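Side-chain contacts in prolyl 4-hydroxylase (PDB 5C5T), which probably hydroxylates prolyl residues in collagen-like sequences, as a metal-dependent dioxygenase that uses 2-oxoglutarate as its co-substrate: residues A[35-40]-A[203-208]; A[43-48]-A[98-103]; A[52-57]-A[216-221]; A[152-157]-A[197-202]; A[172-175]-A[180-183]. All coordinates share one frame; numbering follows the deposited sequence.

Contact 1 of 5, residues A[35-40]-A[203-208]; sequences GKYYEK and KETLHA. With ZN (zinc ion), chain D; AKG (2-oxoglutaric acid), chain C.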
# COMPACT_ATOMS: atom_id res chain seq x y z
N GLY A 35 -5.79 12.95 -13.12
CA GLY A 35 -4.53 13.54 -12.71
C GLY A 35 -4.08 13.29 -11.27
O GLY A 35 -3.09 13.87 -10.81
N LYS A 36 -4.78 12.41 -10.57
CA LYS A 36 -4.53 12.17 -9.16
C LYS A 36 -3.65 10.93 -8.96
O LYS A 36 -4.12 9.80 -8.80
CB LYS A 36 -5.85 12.02 -8.41
CG LYS A 36 -6.78 13.27 -8.49
CD LYS A 36 -8.06 13.06 -7.74
CE LYS A 36 -9.00 14.27 -7.75
NZ LYS A 36 -10.30 13.96 -7.06
N TYR A 37 -2.34 11.10 -9.00
CA TYR A 37 -1.45 9.93 -8.83
C TYR A 37 -1.59 9.21 -7.48
O TYR A 37 -1.43 8.00 -7.41
CB TYR A 37 0.03 10.36 -9.06
CG TYR A 37 0.39 10.64 -10.50
CD1 TYR A 37 0.62 9.61 -11.40
CD2 TYR A 37 0.51 11.96 -10.97
CE1 TYR A 37 0.95 9.87 -12.72
CE2 TYR A 37 0.87 12.21 -12.27
CZ TYR A 37 1.09 11.17 -13.12
OH TYR A 37 1.42 11.42 -14.43
N TYR A 38 -1.91 9.97 -6.43
CA TYR A 38 -2.15 9.44 -5.07
C TYR A 38 -3.25 10.25 -4.40
O TYR A 38 -3.51 11.38 -4.83
CB TYR A 38 -0.88 9.48 -4.20
CG TYR A 38 -0.41 10.90 -3.98
CD1 TYR A 38 -0.99 11.69 -3.02
CD2 TYR A 38 0.57 11.44 -4.78
CE1 TYR A 38 -0.58 13.02 -2.85
CE2 TYR A 38 1.01 12.75 -4.61
CZ TYR A 38 0.43 13.54 -3.64
OH TYR A 38 0.87 14.88 -3.54
N GLU A 39 -3.94 9.61 -3.47
CA GLU A 39 -4.91 10.25 -2.59
C GLU A 39 -4.70 9.70 -1.20
O GLU A 39 -4.52 8.47 -1.00
CB GLU A 39 -6.33 10.00 -3.07
CG GLU A 39 -6.61 10.54 -4.43
CD GLU A 39 -8.02 10.28 -4.92
OE1 GLU A 39 -8.98 10.71 -4.26
OE2 GLU A 39 -8.15 9.69 -5.99
N LYS A 40 -4.86 10.59 -0.22
CA LYS A 40 -4.71 10.23 1.19
C LYS A 40 -6.07 10.30 1.85
O LYS A 40 -6.80 11.26 1.64
CB LYS A 40 -3.70 11.17 1.89
CG LYS A 40 -3.45 10.89 3.41
CD LYS A 40 -2.50 11.87 4.06
CE LYS A 40 -3.24 13.07 4.58
NZ LYS A 40 -2.29 13.92 5.35
N LYS A 203 5.65 5.73 -14.03
CA LYS A 203 6.89 5.85 -13.27
C LYS A 203 6.88 7.05 -12.30
O LYS A 203 7.73 7.12 -11.40
CB LYS A 203 8.09 5.90 -14.21
CG LYS A 203 8.34 4.55 -14.87
CD LYS A 203 9.49 4.63 -15.81
CE LYS A 203 9.46 3.54 -16.88
NZ LYS A 203 10.44 3.85 -17.98
N GLU A 204 5.88 7.93 -12.42
CA GLU A 204 5.66 8.99 -11.42
C GLU A 204 5.46 8.50 -9.97
O GLU A 204 5.61 9.24 -9.03
CB GLU A 204 4.45 9.83 -11.82
CG GLU A 204 4.65 10.63 -13.11
CD GLU A 204 4.30 9.87 -14.39
OE1 GLU A 204 4.03 8.64 -14.36
OE2 GLU A 204 4.35 10.52 -15.45
N THR A 205 5.06 7.25 -9.79
CA THR A 205 4.80 6.75 -8.44
C THR A 205 5.84 5.77 -7.97
O THR A 205 5.57 4.96 -7.09
CB THR A 205 3.39 6.10 -8.34
OG1 THR A 205 3.26 5.08 -9.34
CG2 THR A 205 2.34 7.14 -8.55
N LEU A 206 7.08 5.96 -8.47
CA LEU A 206 8.28 5.48 -7.76
C LEU A 206 8.13 5.86 -6.29
O LEU A 206 7.83 6.98 -5.96
CB LEU A 206 9.54 6.10 -8.36
CG LEU A 206 10.91 5.78 -7.76
CD1 LEU A 206 11.24 4.34 -8.12
CD2 LEU A 206 11.97 6.75 -8.30
N HIS A 207 8.30 4.89 -5.41
CA HIS A 207 8.15 5.21 -3.98
C HIS A 207 9.05 4.36 -3.09
O HIS A 207 9.61 3.34 -3.54
CB HIS A 207 6.65 5.05 -3.59
CG HIS A 207 6.16 3.65 -3.74
ND1 HIS A 207 5.90 3.10 -4.98
CD2 HIS A 207 6.00 2.65 -2.84
CE1 HIS A 207 5.54 1.83 -4.82
NE2 HIS A 207 5.63 1.53 -3.54
N ALA A 208 9.17 4.78 -1.84
CA ALA A 208 10.01 4.10 -0.85
C ALA A 208 9.41 4.23 0.52
O ALA A 208 8.64 5.16 0.78
CB ALA A 208 11.39 4.71 -0.86
ZN ZN D . 5.91 -0.44 -2.87
C1 AKG C . 5.43 -1.63 -0.34
O1 AKG C . 5.24 -2.50 0.57
O2 AKG C . 5.39 -2.01 -1.54
C2 AKG C . 5.80 -0.22 0.02
O5 AKG C . 6.25 0.48 -0.84
C3 AKG C . 5.61 0.28 1.47
C4 AKG C . 5.93 1.74 1.61
C5 AKG C . 6.13 2.15 3.05
O3 AKG C . 6.48 1.30 3.91
O4 AKG C . 5.90 3.35 3.38
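With its CG anti to the carbonyl carbon (chi1 -73°), Y37 turns its ring toward E204, whose own chain kinks at CG (chi2 87°) and brings the carboxylate round beside the phenol. The meeting place lies at the margin of the double-stranded beta-helix, the jelly-roll core of 2-oxoglutarate oxygenases, just ahead of the strand that carries one metal-binding histidine. E204 CB sits over one face of the Y37 ring, displaced toward the rim, in a CH-pi contact 3.9 Å from the ring centroid. Farther out the carboxylate is tilted only 25° from the ring plane, and E204 OE2 comes within 3.2 Å of Y37 OH. T205 adds its methyl, CG2, 4.0 Å from Y37 CB, while its hydroxyl turns elsewhere and bonds to the carbonyls of W192 and Y202. The T205 carbonyl is a second-shell partner of the metal site: its O accepts from H207 ND1 at 2.8 Å, nearly in the imidazole plane, so the rotation of that ring is fixed from behind. Zinc occupies the site in this crystal, held also by H138, D140 and both O2 and O5 of 2-oxoglutarate; H207 NE2 binds it at 2.1 Å.

Contact 2 of 5, residues A[43-48]-A[98-103]; sequences GFLSDI and IDKIQK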
# COMPACT_ATOMS: atom_id res chain seq x y z
N GLY A 43 -8.55 8.30 8.68
CA GLY A 43 -9.59 7.50 9.30
C GLY A 43 -10.19 6.42 8.45
O GLY A 43 -11.33 6.00 8.68
N PHE A 44 -9.42 5.93 7.48
CA PHE A 44 -9.84 4.82 6.64
C PHE A 44 -10.18 3.61 7.51
O PHE A 44 -11.20 2.97 7.27
CB PHE A 44 -8.75 4.49 5.63
CG PHE A 44 -9.14 3.46 4.60
CD1 PHE A 44 -9.89 3.84 3.47
CD2 PHE A 44 -8.78 2.13 4.73
CE1 PHE A 44 -10.23 2.88 2.50
CE2 PHE A 44 -9.13 1.19 3.79
CZ PHE A 44 -9.87 1.56 2.67
N LEU A 45 -9.33 3.30 8.50
CA LEU A 45 -9.69 2.35 9.58
C LEU A 45 -9.75 3.05 10.89
O LEU A 45 -8.98 3.99 11.09
CB LEU A 45 -8.69 1.20 9.70
CG LEU A 45 -8.61 0.19 8.55
CD1 LEU A 45 -7.56 -0.90 8.83
CD2 LEU A 45 -9.99 -0.43 8.24
N SER A 46 -10.60 2.59 11.83
CA SER A 46 -10.50 3.12 13.18
C SER A 46 -9.23 2.65 13.89
O SER A 46 -8.58 1.68 13.49
CB SER A 46 -11.69 2.72 14.02
OG SER A 46 -11.59 1.35 14.38
N ASP A 47 -8.88 3.35 14.96
CA ASP A 47 -7.72 2.97 15.75
C ASP A 47 -7.88 1.53 16.30
O ASP A 47 -6.94 0.73 16.25
CB ASP A 47 -7.48 3.94 16.91
CG ASP A 47 -6.87 5.29 16.47
OD1 ASP A 47 -6.74 5.57 15.27
OD2 ASP A 47 -6.50 6.09 17.36
N ILE A 48 -9.05 1.16 16.80
CA ILE A 48 -9.14 -0.17 17.41
C ILE A 48 -9.12 -1.24 16.28
O ILE A 48 -8.54 -2.31 16.51
CB ILE A 48 -10.32 -0.31 18.37
CG1 ILE A 48 -11.62 -0.45 17.62
CG2 ILE A 48 -10.36 0.85 19.35
CD1 ILE A 48 -11.97 -1.89 17.49
N ILE A 98 -9.71 -7.26 7.39
CA ILE A 98 -9.36 -7.40 5.97
C ILE A 98 -10.56 -7.25 5.06
O ILE A 98 -10.50 -6.55 4.02
CB ILE A 98 -8.72 -8.75 5.69
CG1 ILE A 98 -7.46 -8.94 6.57
CG2 ILE A 98 -8.40 -8.88 4.17
CD1 ILE A 98 -6.27 -8.19 6.17
N ASP A 99 -11.65 -7.92 5.43
CA ASP A 99 -12.91 -7.75 4.75
C ASP A 99 -13.26 -6.27 4.62
O ASP A 99 -13.72 -5.84 3.59
CB ASP A 99 -14.04 -8.47 5.48
CG ASP A 99 -13.92 -9.98 5.41
OD1 ASP A 99 -13.40 -10.51 4.41
OD2 ASP A 99 -14.41 -10.63 6.36
N LYS A 100 -13.09 -5.50 5.69
CA LYS A 100 -13.43 -4.07 5.63
C LYS A 100 -12.51 -3.25 4.72
O LYS A 100 -12.96 -2.42 3.96
CB LYS A 100 -13.43 -3.48 7.04
CG LYS A 100 -13.73 -1.99 7.07
CD LYS A 100 -13.89 -1.48 8.50
CE LYS A 100 -14.35 -0.03 8.52
NZ LYS A 100 -15.11 0.29 9.79
N ILE A 101 -11.22 -3.50 4.80
CA ILE A 101 -10.27 -2.90 3.84
C ILE A 101 -10.77 -3.11 2.43
O ILE A 101 -10.85 -2.16 1.65
CB ILE A 101 -8.87 -3.45 4.02
CG1 ILE A 101 -8.28 -2.99 5.39
CG2 ILE A 101 -7.93 -2.97 2.87
CD1 ILE A 101 -6.95 -3.63 5.78
N GLN A 102 -11.15 -4.34 2.11
CA GLN A 102 -11.47 -4.66 0.72
C GLN A 102 -12.79 -4.05 0.32
O GLN A 102 -12.92 -3.49 -0.77
CB GLN A 102 -11.49 -6.17 0.54
CG GLN A 102 -10.10 -6.74 0.78
CD GLN A 102 -9.98 -8.16 0.36
OE1 GLN A 102 -10.96 -8.95 0.50
NE2 GLN A 102 -8.79 -8.53 -0.19
N LYS A 103 -13.74 -4.07 1.23
CA LYS A 103 -15.02 -3.39 0.98
C LYS A 103 -14.86 -1.89 0.71
O LYS A 103 -15.40 -1.38 -0.26
CB LYS A 103 -15.97 -3.59 2.16
CG LYS A 103 -17.38 -3.01 1.92
CD LYS A 103 -18.28 -3.26 3.11
CE LYS A 103 -19.74 -2.98 2.75
NZ LYS A 103 -20.01 -1.54 2.87
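L45 and I101 meet at about a right angle, the leucine fork pushed against the flank of the isoleucine. L45 CD1 lies 4.1 Å from I101 CG1, and the other methyl, L45 CD2, reaches K100 CD at 4.0 Å. The K100 chain slides past the leucine in the opposite direction: its CG is anti to the backbone N (chi1 178°) and the rest is fully extended, which lays CD alongside L45 and carries NZ on to a salt bridge with E49. F44 approaches with the rim of its ring. F44 CE2 is 4.4 Å from I101 CG2, and the I101 carbonyl stands at the ring edge, near its plane. K104, further along the helix, makes a cation-pi contact with the same ring. Across the two segments the contact is apolar packing, with no hydrogen bond; the polar links go to E49 and K104. It sets the turn that leads into helix 47-59, where S46 is the N-cap, against helix 96-109, with L157 and V159 of strand 153-160 lying against F44 and V159 also touching L45.

Contact 3 of 5, residues A[52-57]-A[216-221]; sequences VLINAA and EKIIAN. With AKG (2-oxoglutaric acid), chain C.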
# COMPACT_ATOMS: atom_id res chain seq x y z
N VAL A 52 -6.59 -4.48 16.20
CA VAL A 52 -7.08 -5.84 16.05
C VAL A 52 -6.27 -6.51 14.91
O VAL A 52 -5.86 -7.67 15.02
CB VAL A 52 -8.60 -5.83 15.79
CG1 VAL A 52 -9.10 -7.18 15.31
CG2 VAL A 52 -9.33 -5.40 17.07
N LEU A 53 -6.00 -5.76 13.86
CA LEU A 53 -5.29 -6.35 12.72
C LEU A 53 -3.84 -6.59 13.08
O LEU A 53 -3.30 -7.65 12.77
CB LEU A 53 -5.41 -5.48 11.45
CG LEU A 53 -4.76 -6.04 10.17
CD1 LEU A 53 -5.17 -7.49 9.91
CD2 LEU A 53 -5.06 -5.16 8.94
N ILE A 54 -3.18 -5.64 13.75
CA ILE A 54 -1.83 -5.88 14.21
C ILE A 54 -1.74 -7.14 15.05
O ILE A 54 -0.84 -7.94 14.87
CB ILE A 54 -1.32 -4.68 15.02
CG1 ILE A 54 -1.18 -3.44 14.13
CG2 ILE A 54 -0.01 -4.98 15.71
CD1 ILE A 54 -1.08 -2.12 14.88
N ASN A 55 -2.64 -7.29 16.03
CA ASN A 55 -2.59 -8.48 16.88
C ASN A 55 -2.79 -9.77 16.10
O ASN A 55 -2.10 -10.73 16.39
CB ASN A 55 -3.61 -8.32 18.04
CG ASN A 55 -3.17 -7.23 19.00
OD1 ASN A 55 -1.98 -7.02 19.22
ND2 ASN A 55 -4.14 -6.48 19.52
N ALA A 56 -3.65 -9.78 15.07
CA ALA A 56 -3.89 -10.95 14.24
C ALA A 56 -2.61 -11.25 13.46
O ALA A 56 -2.23 -12.42 13.36
CB ALA A 56 -5.09 -10.75 13.30
N ALA A 57 -1.93 -10.22 12.96
CA ALA A 57 -0.68 -10.43 12.23
C ALA A 57 0.47 -10.97 13.17
O ALA A 57 1.23 -11.85 12.78
CB ALA A 57 -0.26 -9.12 11.53
N GLU A 216 8.08 1.80 15.86
CA GLU A 216 7.86 0.83 14.82
C GLU A 216 6.82 1.32 13.84
O GLU A 216 6.07 2.28 14.10
CB GLU A 216 7.44 -0.51 15.44
CG GLU A 216 6.06 -0.45 16.06
CD GLU A 216 5.79 -1.59 17.01
OE1 GLU A 216 5.80 -2.76 16.58
OE2 GLU A 216 5.56 -1.30 18.21
N LYS A 217 6.83 0.69 12.67
CA LYS A 217 5.90 1.04 11.61
C LYS A 217 5.26 -0.26 11.10
O LYS A 217 5.98 -1.20 10.77
CB LYS A 217 6.61 1.79 10.47
CG LYS A 217 5.80 2.01 9.19
CD LYS A 217 6.67 2.78 8.20
CE LYS A 217 6.00 2.94 6.85
NZ LYS A 217 6.92 3.54 5.86
N ILE A 218 3.94 -0.29 11.06
CA ILE A 218 3.21 -1.45 10.54
C ILE A 218 2.20 -0.94 9.49
O ILE A 218 1.44 0.01 9.78
CB ILE A 218 2.52 -2.25 11.66
CG1 ILE A 218 3.52 -2.55 12.78
CG2 ILE A 218 1.90 -3.50 11.06
CD1 ILE A 218 2.93 -3.35 13.91
N ILE A 219 2.21 -1.56 8.30
CA ILE A 219 1.29 -1.26 7.22
C ILE A 219 0.52 -2.51 6.76
O ILE A 219 0.94 -3.67 6.95
CB ILE A 219 2.07 -0.65 6.05
CG1 ILE A 219 3.08 -1.64 5.50
CG2 ILE A 219 2.71 0.66 6.51
CD1 ILE A 219 3.81 -1.15 4.27
N ALA A 220 -0.63 -2.26 6.13
CA ALA A 220 -1.40 -3.23 5.35
C ALA A 220 -1.47 -2.80 3.88
O ALA A 220 -1.82 -1.66 3.57
CB ALA A 220 -2.77 -3.41 5.94
N ASN A 221 -0.99 -3.69 3.00
CA ASN A 221 -1.00 -3.45 1.55
C ASN A 221 -2.07 -4.22 0.86
O ASN A 221 -2.10 -5.46 0.89
CB ASN A 221 0.35 -3.86 0.91
CG ASN A 221 1.45 -2.89 1.19
OD1 ASN A 221 1.33 -1.72 0.93
ND2 ASN A 221 2.58 -3.41 1.67
C1 AKG C . 5.43 -1.63 -0.34
O1 AKG C . 5.24 -2.50 0.57
O2 AKG C . 5.39 -2.01 -1.54
C2 AKG C . 5.80 -0.22 0.02
O5 AKG C . 6.25 0.48 -0.84
C3 AKG C . 5.61 0.28 1.47
C4 AKG C . 5.93 1.74 1.61
C5 AKG C . 6.13 2.15 3.05
O3 AKG C . 6.48 1.30 3.91
O4 AKG C . 5.90 3.35 3.38
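Strand 217-225 belongs to the larger antiparallel sheet of the double-stranded beta-helix fold, and here L53 and I54 of helix 47-59 pack on its outer face, against A220 and I218, while its other face lines the 2-oxoglutarate pocket. I54 and I218 carry the closer half of the contact. The I218 side chain runs out from the sheet with CG1 anti to the carbonyl carbon (chi1 -50°) and CD1 extended beyond it, so that its terminal methyl rests against both branches of I54: I218 CD1 is 3.8 Å from I54 CG2 and 4.1 Å from I54 CG1. The second pair is a simple methyl contact, with L53 CD2 4.2 Å from A220 CB. K217, I219 and N221, on the other face of the strand, serve the co-substrate. K217 stretches out its full length and K217 NZ donates to O4 of 2-oxoglutarate at 2.7 Å, with a weak second bond to O3 of the same carboxylate; G170 O is a further partner of this ammonium group. I219 CD1 rests 3.6 Å from C3 of the ligand. At the other end, N221 ND2 makes a weak bond of 3.0 Å to O1 of 2-oxoglutarate and a bond to Q125. Helix 96-109 closes over L53 through V97, I98 and I101, and strand 120-129 borders I218 through V126.

Contact 4 of 5, residues A[152-157]-A[197-202]; sequences QRLATL and VTRKLY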
# COMPACT_ATOMS: atom_id res chain seq x y z
N GLN A 152 -0.79 -7.61 -14.20
CA GLN A 152 -0.03 -6.47 -13.69
C GLN A 152 -0.76 -5.80 -12.52
O GLN A 152 -1.97 -5.59 -12.60
CB GLN A 152 0.15 -5.46 -14.80
CG GLN A 152 0.86 -4.16 -14.43
CD GLN A 152 2.39 -4.33 -14.28
OE1 GLN A 152 2.86 -5.07 -13.44
NE2 GLN A 152 3.15 -3.67 -15.13
N ARG A 153 -0.02 -5.44 -11.47
CA ARG A 153 -0.57 -4.58 -10.42
C ARG A 153 -0.92 -3.19 -10.99
O ARG A 153 -0.09 -2.53 -11.60
CB ARG A 153 0.39 -4.44 -9.26
CG ARG A 153 0.49 -5.67 -8.36
CD ARG A 153 1.41 -5.45 -7.22
NE ARG A 153 1.54 -6.64 -6.39
CZ ARG A 153 2.58 -6.89 -5.61
NH1 ARG A 153 3.59 -6.03 -5.60
NH2 ARG A 153 2.62 -8.01 -4.86
N LEU A 154 -2.18 -2.80 -10.85
CA LEU A 154 -2.62 -1.49 -11.36
C LEU A 154 -2.61 -0.37 -10.33
O LEU A 154 -2.45 0.80 -10.70
CB LEU A 154 -4.00 -1.62 -11.95
CG LEU A 154 -4.16 -2.65 -13.05
CD1 LEU A 154 -5.59 -2.70 -13.47
CD2 LEU A 154 -3.35 -2.32 -14.25
N ALA A 155 -2.77 -0.72 -9.07
CA ALA A 155 -2.88 0.27 -8.02
C ALA A 155 -2.60 -0.36 -6.67
O ALA A 155 -2.63 -1.62 -6.50
CB ALA A 155 -4.28 0.94 -8.06
N THR A 156 -2.34 0.50 -5.71
CA THR A 156 -2.07 0.13 -4.33
C THR A 156 -2.91 0.93 -3.35
O THR A 156 -2.96 2.14 -3.47
CB THR A 156 -0.58 0.40 -3.95
OG1 THR A 156 0.33 -0.24 -4.89
CG2 THR A 156 -0.24 -0.04 -2.52
N LEU A 157 -3.52 0.26 -2.36
CA LEU A 157 -4.15 0.92 -1.22
C LEU A 157 -3.38 0.42 0.01
O LEU A 157 -3.39 -0.75 0.34
CB LEU A 157 -5.64 0.68 -1.17
CG LEU A 157 -6.31 1.60 -0.14
CD1 LEU A 157 -7.69 2.13 -0.54
CD2 LEU A 157 -6.34 0.88 1.18
N VAL A 197 -5.28 0.12 -19.26
CA VAL A 197 -5.45 -0.24 -20.67
C VAL A 197 -4.19 -0.94 -21.16
O VAL A 197 -4.23 -2.07 -21.63
CB VAL A 197 -5.78 0.98 -21.53
CG1 VAL A 197 -5.93 0.58 -22.96
CG2 VAL A 197 -7.07 1.64 -21.02
N THR A 198 -3.05 -0.27 -21.02
CA THR A 198 -1.77 -0.81 -21.53
C THR A 198 -1.00 -1.69 -20.56
O THR A 198 -0.08 -2.45 -20.96
CB THR A 198 -0.83 0.32 -21.94
OG1 THR A 198 -0.41 1.03 -20.75
CG2 THR A 198 -1.51 1.29 -22.93
N ARG A 199 -1.35 -1.55 -19.28
CA ARG A 199 -0.60 -2.12 -18.15
C ARG A 199 0.89 -1.66 -18.04
O ARG A 199 1.65 -2.24 -17.28
CB ARG A 199 -0.72 -3.66 -18.19
CG ARG A 199 -2.19 -4.11 -18.19
CD ARG A 199 -2.36 -5.63 -18.21
NE ARG A 199 -1.42 -6.29 -19.13
CZ ARG A 199 -1.59 -6.39 -20.45
NH1 ARG A 199 -2.68 -5.87 -21.01
NH2 ARG A 199 -0.68 -7.01 -21.19
N LYS A 200 1.25 -0.57 -18.72
CA LYS A 200 2.56 0.05 -18.52
C LYS A 200 2.59 0.85 -17.21
O LYS A 200 1.59 1.45 -16.85
CB LYS A 200 2.94 0.98 -19.67
CG LYS A 200 3.16 0.23 -20.99
CD LYS A 200 3.59 1.19 -22.07
CE LYS A 200 3.69 0.49 -23.40
NZ LYS A 200 3.93 1.44 -24.52
N LEU A 201 3.74 0.90 -16.54
CA LEU A 201 3.86 1.63 -15.29
C LEU A 201 3.68 3.16 -15.43
O LEU A 201 4.13 3.77 -16.41
CB LEU A 201 5.24 1.41 -14.68
CG LEU A 201 5.61 -0.00 -14.21
CD1 LEU A 201 7.05 0.08 -13.61
CD2 LEU A 201 4.66 -0.57 -13.23
N TYR A 202 3.08 3.75 -14.41
CA TYR A 202 3.24 5.20 -14.17
C TYR A 202 4.54 5.34 -13.39
O TYR A 202 4.54 5.09 -12.19
CB TYR A 202 2.07 5.78 -13.36
CG TYR A 202 0.72 5.66 -14.01
CD1 TYR A 202 0.39 6.46 -15.09
CD2 TYR A 202 -0.23 4.77 -13.54
CE1 TYR A 202 -0.85 6.36 -15.69
CE2 TYR A 202 -1.46 4.67 -14.12
CZ TYR A 202 -1.78 5.46 -15.20
OH TYR A 202 -3.05 5.32 -15.79
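Q152 reaches across to the 197-202 loop with a bent side chain: CG lies anti to the backbone N (chi1 177°), and the turn at chi2 (76°) swings the amide round toward the R199 carbonyl. The resulting bond is almost straight. Q152 NE2 donates to R199 O at 3.0 Å, with the acceptor in the amide plane and the donor nearly in line with the carbonyl bond. D142 O is a second acceptor for the same nitrogen, so two carbonyls hold this buried amide. Beneath the bond the aliphatic parts pack, Q152 CB lying 3.9 Å from R199 CB. R199 has a left-handed backbone conformation (phi 59°), and its chain bends at chi3, sending the guanidinium to the carbonyls of C148 and P149. Just before it, T198 OG1 accepts from K200 N at 3.1 Å, an ST turn that shapes the loop. L201 crosses the glutamine at about a right angle, L201 CD2 being 3.9 Å from Q152 NE2. The contact ties the loop between strands 188-192 and 207-209 to the start of strand 153-160, where L154 and A155 form a classic beta bulge opposite I224 of strand 217-225.

Contact 5 of 5, residues A[172-175]-A[180-183]; sequences TDFP and KIKP. With AKG (2-oxoglutaric acid), chain C.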
# COMPACT_ATOMS: atom_id res chain seq x y z
N THR A 172 6.52 7.59 3.82
CA THR A 172 6.39 7.04 2.47
C THR A 172 6.79 8.15 1.52
O THR A 172 6.18 9.20 1.53
CB THR A 172 4.98 6.56 2.15
OG1 THR A 172 4.53 5.67 3.16
CG2 THR A 172 4.91 5.87 0.78
N ASP A 173 7.84 7.91 0.73
CA ASP A 173 8.42 8.91 -0.13
C ASP A 173 7.99 8.66 -1.59
O ASP A 173 8.05 7.52 -2.08
CB ASP A 173 9.95 8.88 0.01
CG ASP A 173 10.65 10.05 -0.68
OD1 ASP A 173 10.01 11.10 -0.92
OD2 ASP A 173 11.84 9.93 -1.02
N PHE A 174 7.51 9.72 -2.25
CA PHE A 174 7.30 9.70 -3.70
C PHE A 174 8.24 10.74 -4.28
O PHE A 174 7.87 11.90 -4.48
CB PHE A 174 5.82 10.02 -4.07
CG PHE A 174 4.80 9.01 -3.59
CD1 PHE A 174 4.38 7.97 -4.38
CD2 PHE A 174 4.21 9.15 -2.34
CE1 PHE A 174 3.43 7.08 -3.93
CE2 PHE A 174 3.26 8.25 -1.89
CZ PHE A 174 2.87 7.21 -2.71
N PRO A 175 9.51 10.34 -4.56
CA PRO A 175 10.52 11.35 -4.89
C PRO A 175 10.26 12.13 -6.17
O PRO A 175 10.61 13.31 -6.23
CB PRO A 175 11.82 10.54 -5.00
CG PRO A 175 11.40 9.15 -5.10
CD PRO A 175 10.07 8.99 -4.42
N LYS A 180 6.41 13.52 0.55
CA LYS A 180 6.55 12.47 1.58
C LYS A 180 5.35 12.49 2.51
O LYS A 180 5.07 13.55 3.11
CB LYS A 180 7.78 12.68 2.45
CG LYS A 180 9.08 12.76 1.77
CD LYS A 180 10.17 13.02 2.78
CE LYS A 180 11.47 13.36 2.08
NZ LYS A 180 11.33 14.58 1.20
N ILE A 181 4.73 11.33 2.70
CA ILE A 181 3.56 11.17 3.59
C ILE A 181 3.95 10.62 4.97
O ILE A 181 4.60 9.57 5.07
CB ILE A 181 2.53 10.23 2.95
CG1 ILE A 181 2.15 10.62 1.49
CG2 ILE A 181 1.32 10.07 3.87
CD1 ILE A 181 1.38 11.90 1.33
N LYS A 182 3.53 11.28 6.05
CA LYS A 182 3.91 10.87 7.40
C LYS A 182 2.89 9.80 7.88
O LYS A 182 1.68 10.01 7.79
CB LYS A 182 3.95 12.09 8.35
CG LYS A 182 3.91 11.77 9.83
CD LYS A 182 3.92 13.08 10.66
CE LYS A 182 3.66 12.88 12.16
NZ LYS A 182 3.52 14.21 12.84
N PRO A 183 3.39 8.64 8.35
CA PRO A 183 2.44 7.63 8.83
C PRO A 183 1.57 8.18 9.91
O PRO A 183 2.08 8.92 10.77
CB PRO A 183 3.33 6.54 9.38
CG PRO A 183 4.52 6.60 8.53
CD PRO A 183 4.76 8.09 8.34
C1 AKG C . 5.43 -1.63 -0.34
O1 AKG C . 5.24 -2.50 0.57
O2 AKG C . 5.39 -2.01 -1.54
C2 AKG C . 5.80 -0.22 0.02
O5 AKG C . 6.25 0.48 -0.84
C3 AKG C . 5.61 0.28 1.47
C4 AKG C . 5.93 1.74 1.61
C5 AKG C . 6.13 2.15 3.05
O3 AKG C . 6.48 1.30 3.91
O4 AKG C . 5.90 3.35 3.38
O HOH W 1 10.04 13.60 -1.87
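Two backbone hydrogen bonds join T172 and I181: T172 N donates to I181 O at 3.0 Å, and I181 N donates to T172 O at 2.8 Å. The same carbonyl also takes a CA-H...O contact from K180 CA, 3.3 Å from T172 O. Charge plays a looser part. D173 and K180, the adjoining non-hydrogen-bonded pair, lie side by side and point the same way, the aliphatic part of the lysine running along the carboxylate with K180 CG 3.3 Å from D173 OD1. The lysine bends at its last torsion (chi4 59°), yet D173 OD1 and K180 NZ stay 4.3 Å apart, beyond a salt bridge. A water donates to D173 OD1 and makes a weak link to K180 NZ. These pairs build the beta hairpin of strands 172-174 and 179-181, which forms one margin of the smaller sheet of the double-stranded beta-helix. The apolar contact is F174 against I181: I181 CG1 lies at the edge of the phenyl ring, 4.3 Å from F174 CE2, while the F174 ring also meets F191 edge-to-face. Within this hairpin T172 binds the ligand. T172 OG1 is anti to the carbonyl carbon (chi1 -53°) and donates to O4 of 2-oxoglutarate at 2.7 Å, with Y160 OH as its other hydrogen-bonding partner.

How the contacts relate
From the N terminus, residues 35-40 open a long loop that contact 1 closes just before strand 207-209, which carries one of the metal ligands. Contact 2 closes a shorter one within it, setting the turn before helix 47-59 on helix 96-109. Contact 3 starts inside both and ends beyond them, so it crosses contacts 1 and 2; it lays helix 47-59 on strand 217-225, and L53 and A220 touch I101 of contact 2. Contact 4 lies within the spans of contacts 1 and 3, and contact 5, a local hairpin, within that of contact 4. Contacts 1 and 5 join through neighbouring strands 207-209 and 172-174, and contacts 1, 3 and 5 converge on 2-oxoglutarate from both sheets.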